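Local coordinates for protein endo-pectate lyase (Erwinia chrysanthemi, PDB 3B4N) that cleaves pectate by calcium-dependent beta-elimination, leaving unsaturated galacturonate oligosaccharides, and probably also acts on highly methylated pectins, at residues Asn240-Cys254 with Ser270-Asn284. Residues are numbered along the deposited sequence; the frame is centred on the assembly and turned at random.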
loop_
_atom_site.group_PDB
_atom_site.type_symbol
_atom_site.label_atom_id
_atom_site.label_comp_id
_atom_site.label_asym_id
_atom_site.label_seq_id
_atom_site.Cartn_x
_atom_site.Cartn_y
_atom_site.Cartn_z
ATOM N N ASN A 240 7.856 -2.513 -1.509
ATOM C CA ASN A 240 7.961 -1.894 -0.201
ATOM C C ASN A 240 6.840 -0.924 0.134
ATOM O O ASN A 240 7.074 0.185 0.624
ATOM C CB ASN A 240 9.325 -1.221 -0.021
ATOM C CG ASN A 240 9.698 -1.052 1.444
ATOM O OD1 ASN A 240 9.187 -1.763 2.315
ATOM N ND2 ASN A 240 10.601 -0.122 1.722
ATOM N N PHE A 241 5.617 -1.364 -0.153
ATOM C CA PHE A 241 4.398 -0.630 0.191
ATOM C C PHE A 241 4.585 -0.318 1.678
ATOM O O PHE A 241 4.897 -1.207 2.472
ATOM C CB PHE A 241 3.210 -1.569 -0.029
ATOM C CG PHE A 241 1.878 -1.016 0.396
ATOM C CD1 PHE A 241 1.468 0.259 0.020
ATOM C CD2 PHE A 241 0.989 -1.819 1.104
ATOM C CE1 PHE A 241 0.188 0.728 0.338
ATOM C CE2 PHE A 241 -0.299 -1.358 1.425
ATOM C CZ PHE A 241 -0.691 -0.090 1.040
ATOM N N THR A 242 4.401 0.942 2.048
ATOM C CA THR A 242 4.632 1.365 3.422
ATOM C C THR A 242 3.406 1.890 4.126
ATOM O O THR A 242 2.683 2.724 3.585
ATOM C CB THR A 242 5.710 2.455 3.446
ATOM O OG1 THR A 242 6.929 1.904 2.947
ATOM C CG2 THR A 242 5.934 2.995 4.860
ATOM N N LEU A 243 3.190 1.393 5.338
ATOM C CA LEU A 243 2.074 1.832 6.159
ATOM C C LEU A 243 2.624 2.759 7.227
ATOM O O LEU A 243 3.623 2.441 7.876
ATOM C CB LEU A 243 1.383 0.647 6.841
ATOM C CG LEU A 243 0.786 -0.433 5.935
ATOM C CD1 LEU A 243 0.010 -1.411 6.785
ATOM C CD2 LEU A 243 -0.113 0.192 4.881
ATOM N N THR A 244 1.979 3.904 7.400
ATOM C CA THR A 244 2.404 4.870 8.409
ATOM C C THR A 244 1.239 5.152 9.344
ATOM O O THR A 244 0.076 4.969 8.988
ATOM C CB THR A 244 2.871 6.195 7.761
ATOM O OG1 THR A 244 1.779 6.812 7.076
ATOM C CG2 THR A 244 3.987 5.934 6.770
ATOM N N GLY A 245 1.554 5.593 10.553
ATOM C CA GLY A 245 0.495 5.892 11.498
ATOM C C GLY A 245 0.048 4.683 12.296
ATOM O O GLY A 245 0.878 3.882 12.732
ATOM N N GLU A 246 -1.262 4.571 12.500
ATOM C CA GLU A 246 -1.861 3.471 13.252
ATOM C C GLU A 246 -2.833 2.741 12.329
ATOM O O GLU A 246 -3.722 3.364 11.751
ATOM C CB GLU A 246 -2.630 4.001 14.471
ATOM C CG GLU A 246 -1.794 4.751 15.507
ATOM C CD GLU A 246 -1.536 6.195 15.132
ATOM O OE1 GLU A 246 -2.511 6.922 14.849
ATOM O OE2 GLU A 246 -0.357 6.608 15.131
ATOM N N HIS A 247 -2.674 1.422 12.219
ATOM C CA HIS A 247 -3.506 0.592 11.349
ATOM C C HIS A 247 -4.162 -0.589 12.052
ATOM O O HIS A 247 -3.711 -1.028 13.114
ATOM C CB HIS A 247 -2.648 0.046 10.215
ATOM C CG HIS A 247 -2.223 1.087 9.233
ATOM N ND1 HIS A 247 -2.867 1.274 8.030
ATOM C CD2 HIS A 247 -1.236 2.012 9.282
ATOM C CE1 HIS A 247 -2.293 2.271 7.377
ATOM N NE2 HIS A 247 -1.299 2.734 8.117
ATOM N N GLY A 248 -5.220 -1.113 11.440
ATOM C CA GLY A 248 -5.899 -2.277 11.981
ATOM C C GLY A 248 -5.166 -3.506 11.467
ATOM O O GLY A 248 -4.558 -4.248 12.235
ATOM N N LYS A 249 -5.233 -3.734 10.159
ATOM C CA LYS A 249 -4.525 -4.854 9.553
ATOM C C LYS A 249 -4.236 -4.553 8.096
ATOM O O LYS A 249 -4.878 -3.697 7.489
ATOM C CB LYS A 249 -5.314 -6.163 9.690
ATOM C CG LYS A 249 -6.694 -6.153 9.108
ATOM C CD LYS A 249 -7.321 -7.559 9.164
ATOM C CE LYS A 249 -7.516 -8.065 10.593
ATOM N NZ LYS A 249 -8.526 -7.277 11.364
ATOM N N LEU A 250 -3.248 -5.239 7.537
ATOM C CA LEU A 250 -2.883 -5.021 6.147
ATOM C C LEU A 250 -3.873 -5.643 5.177
ATOM O O LEU A 250 -4.293 -4.995 4.219
ATOM C CB LEU A 250 -1.490 -5.595 5.876
ATOM C CG LEU A 250 -1.014 -5.625 4.416
ATOM C CD1 LEU A 250 -0.927 -4.210 3.842
ATOM C CD2 LEU A 250 0.334 -6.324 4.357
ATOM N N TRP A 251 -4.267 -6.884 5.436
ATOM C CA TRP A 251 -5.155 -7.595 4.519
ATOM C C TRP A 251 -6.095 -8.521 5.246
ATOM O O TRP A 251 -5.708 -9.197 6.204
ATOM C CB TRP A 251 -4.295 -8.407 3.543
ATOM C CG TRP A 251 -5.023 -9.353 2.629
ATOM C CD1 TRP A 251 -5.456 -9.099 1.352
ATOM C CD2 TRP A 251 -5.278 -10.741 2.869
ATOM N NE1 TRP A 251 -5.951 -10.252 0.782
ATOM C CE2 TRP A 251 -5.851 -11.274 1.691
ATOM C CE3 TRP A 251 -5.070 -11.588 3.966
ATOM C CZ2 TRP A 251 -6.217 -12.620 1.579
ATOM C CZ3 TRP A 251 -5.436 -12.928 3.852
ATOM C CH2 TRP A 251 -6.003 -13.428 2.666
ATOM N N ARG A 252 -7.340 -8.541 4.788
ATOM C CA ARG A 252 -8.337 -9.423 5.363
ATOM C C ARG A 252 -9.161 -10.099 4.281
ATOM O O ARG A 252 -9.720 -9.441 3.396
ATOM C CB ARG A 252 -9.281 -8.650 6.287
ATOM C CG ARG A 252 -10.322 -9.520 7.005
ATOM C CD ARG A 252 -9.669 -10.601 7.877
ATOM N NE ARG A 252 -10.591 -11.142 8.882
ATOM C CZ ARG A 252 -11.172 -12.338 8.826
ATOM N NH1 ARG A 252 -11.994 -12.727 9.801
ATOM N NH2 ARG A 252 -10.933 -13.155 7.810
ATOM N N SER A 253 -9.197 -11.422 4.331
ATOM C CA SER A 253 -10.046 -12.183 3.429
ATOM C C SER A 253 -11.406 -11.953 4.088
ATOM O O SER A 253 -11.559 -12.196 5.279
ATOM C CB SER A 253 -9.696 -13.662 3.495
ATOM O OG SER A 253 -10.676 -14.429 2.819
ATOM N N CYS A 254 -12.391 -11.474 3.337
ATOM C CA CYS A 254 -13.690 -11.187 3.933
ATOM C C CYS A 254 -14.174 -12.274 4.891
ATOM O O CYS A 254 -14.339 -13.426 4.506
ATOM C CB CYS A 254 -14.723 -10.973 2.844
ATOM S SG CYS A 254 -16.202 -10.145 3.494
ATOM N N SER A 270 7.360 -7.639 -0.107
ATOM C CA SER A 270 8.080 -6.475 0.405
ATOM C C SER A 270 7.108 -5.403 0.885
ATOM O O SER A 270 6.368 -4.812 0.085
ATOM C CB SER A 270 8.989 -5.892 -0.680
ATOM O OG SER A 270 9.689 -4.756 -0.192
ATOM N N ALA A 271 7.125 -5.145 2.187
ATOM C CA ALA A 271 6.258 -4.141 2.785
ATOM C C ALA A 271 6.856 -3.704 4.105
ATOM O O ALA A 271 7.609 -4.454 4.735
ATOM C CB ALA A 271 4.855 -4.703 2.998
ATOM N N THR A 272 6.519 -2.487 4.515
ATOM C CA THR A 272 7.022 -1.923 5.754
ATOM C C THR A 272 5.917 -1.278 6.562
ATOM O O THR A 272 5.085 -0.556 6.020
ATOM C CB THR A 272 8.094 -0.829 5.483
ATOM O OG1 THR A 272 9.269 -1.436 4.940
ATOM C CG2 THR A 272 8.452 -0.091 6.771
ATOM N N VAL A 273 5.899 -1.556 7.863
ATOM C CA VAL A 273 4.935 -0.922 8.746
ATOM C C VAL A 273 5.768 -0.006 9.638
ATOM O O VAL A 273 6.487 -0.477 10.522
ATOM C CB VAL A 273 4.170 -1.930 9.629
ATOM C CG1 VAL A 273 3.200 -1.182 10.545
ATOM C CG2 VAL A 273 3.392 -2.906 8.752
ATOM N N ASN A 274 5.721 1.291 9.359
ATOM C CA ASN A 274 6.460 2.264 10.161
ATOM C C ASN A 274 5.422 3.024 10.965
ATOM O O ASN A 274 5.059 4.158 10.652
ATOM C CB ASN A 274 7.269 3.222 9.282
ATOM C CG ASN A 274 8.339 3.972 10.074
ATOM O OD1 ASN A 274 8.882 3.450 11.050
ATOM N ND2 ASN A 274 8.656 5.191 9.649
ATOM N N GLY A 275 4.923 2.340 11.984
ATOM C CA GLY A 275 3.915 2.870 12.874
ATOM C C GLY A 275 3.443 1.657 13.649
ATOM O O GLY A 275 4.235 0.750 13.908
ATOM N N THR A 276 2.169 1.625 14.013
ATOM C CA THR A 276 1.629 0.492 14.749
ATOM C C THR A 276 0.531 -0.178 13.946
ATOM O O THR A 276 -0.095 0.440 13.085
ATOM C CB THR A 276 1.052 0.916 16.106
ATOM O OG1 THR A 276 -0.026 1.837 15.904
ATOM C CG2 THR A 276 2.128 1.567 16.950
ATOM N N ILE A 277 0.300 -1.451 14.228
ATOM C CA ILE A 277 -0.726 -2.198 13.520
ATOM C C ILE A 277 -1.205 -3.311 14.443
ATOM O O ILE A 277 -0.427 -3.850 15.224
ATOM C CB ILE A 277 -0.154 -2.758 12.194
ATOM C CG1 ILE A 277 -1.292 -3.273 11.313
ATOM C CG2 ILE A 277 0.883 -3.832 12.472
ATOM C CD1 ILE A 277 -0.917 -3.358 9.856
ATOM N N ASP A 278 -2.490 -3.641 14.377
ATOM C CA ASP A 278 -3.014 -4.683 15.249
ATOM C C ASP A 278 -2.607 -6.092 14.833
ATOM O O ASP A 278 -2.321 -6.931 15.687
ATOM C CB ASP A 278 -4.535 -4.568 15.354
ATOM C CG ASP A 278 -4.973 -3.265 15.996
ATOM O OD1 ASP A 278 -4.343 -2.846 16.988
ATOM O OD2 ASP A 278 -5.951 -2.658 15.519
ATOM N N SER A 279 -2.590 -6.347 13.526
ATOM C CA SER A 279 -2.190 -7.636 12.968
ATOM C C SER A 279 -1.927 -7.413 11.489
ATOM O O SER A 279 -2.289 -6.372 10.946
ATOM C CB SER A 279 -3.279 -8.699 13.157
ATOM O OG SER A 279 -4.482 -8.328 12.520
ATOM N N ILE A 280 -1.301 -8.377 10.831
ATOM C CA ILE A 280 -0.997 -8.208 9.422
ATOM C C ILE A 280 -2.037 -8.818 8.480
ATOM O O ILE A 280 -2.635 -8.103 7.672
ATOM C CB ILE A 280 0.411 -8.782 9.099
ATOM C CG1 ILE A 280 1.471 -8.056 9.932
ATOM C CG2 ILE A 280 0.720 -8.624 7.616
ATOM C CD1 ILE A 280 1.576 -6.567 9.649
ATOM N N ALA A 281 -2.281 -10.119 8.612
ATOM C CA ALA A 281 -3.203 -10.819 7.726
ATOM C C ALA A 281 -4.182 -11.718 8.450
ATOM O O ALA A 281 -3.850 -12.317 9.469
ATOM C CB ALA A 281 -2.406 -11.652 6.741
ATOM N N GLY A 282 -5.383 -11.817 7.889
ATOM C CA GLY A 282 -6.419 -12.671 8.442
ATOM C C GLY A 282 -6.956 -13.589 7.355
ATOM O O GLY A 282 -7.578 -13.124 6.392
ATOM N N VAL A 283 -6.714 -14.886 7.508
ATOM C CA VAL A 283 -7.160 -15.886 6.540
ATOM C C VAL A 283 -8.302 -16.723 7.092
ATOM O O VAL A 283 -8.352 -17.004 8.291
ATOM C CB VAL A 283 -6.005 -16.863 6.139
ATOM C CG1 VAL A 283 -4.911 -16.109 5.398
ATOM C CG2 VAL A 283 -5.433 -17.553 7.370
ATOM N N ASN A 284 -9.235 -17.095 6.220
ATOM C CA ASN A 284 -10.335 -17.973 6.633
ATOM C C ASN A 284 -9.806 -19.355 6.266
ATOM O O ASN A 284 -9.870 -19.768 5.102
ATOM C CB ASN A 284 -11.605 -17.680 5.834
ATOM C CG ASN A 284 -12.131 -16.297 6.073
ATOM O OD1 ASN A 284 -12.138 -15.810 7.206
ATOM N ND2 ASN A 284 -12.591 -15.651 5.009
HETATM O O HOH W 1 11.577 -0.099 4.643
HETATM O O HOH W 2 10.594 -4.181 3.760
HETATM O O HOH W 3 4.242 6.350 11.400
HETATM O O HOH W 4 -2.656 0.292 15.422
HETATM O O HOH W 5 -6.330 -6.720 13.593
HETATM O O HOH W 6 -13.511 -14.967 9.428
#
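V283 CG1 meets the W251 indole at its edge, in the ring plane, 3.6 Å from CZ3, while the backbone N of S253 lies over one face, offset toward the rim. CG anti to the backbone N places the benzo side of the indole beside A281 and V283; at its other side NE1 hydrogen-bonds to ND1 of H228. The R252 and N284 side chains cross at about a right angle, with the guanidinium and amide planes 62° apart. R252 NH2 gives N284 OD1 a straight bond of 3.0 Å, in the guanidinium plane but above the amide carbonyl plane; a water joins NH1 to the same oxygen, and N284 ND2 donates a hydrogen bond to C254 O. R252 also makes a cation-pi contact with F312. The H247 ring has L243 CB over one face and T276 O at its edge, near the plane, and hydrogen-bonds through NE2 to T244 O. Inside, I277 CD1 crosses to L243 CD1 at 3.8 Å, and I277 CG1 lies 3.7 Å from H247 CB. At the other end T272 OG1 donates to N240 OD1, 2.6 Å away on an in-plane lone pair, and a water spans T272 OG1 and N240 ND2. In-register parallel bonds, such as L243 N to T272 O at 2.8 Å, join strands 241-244 and 271-274 (13° apart) and 251-253 and 281-284 (10°), the chain turning corners between them. These are successive coils of the right-handed parallel beta-helix: strand 210-213 flanks 241-244 on the side of the calcium site, strand 224-228 lies beside 246-253, and strands 290-298 and 309-313 continue the stack beyond 270-284.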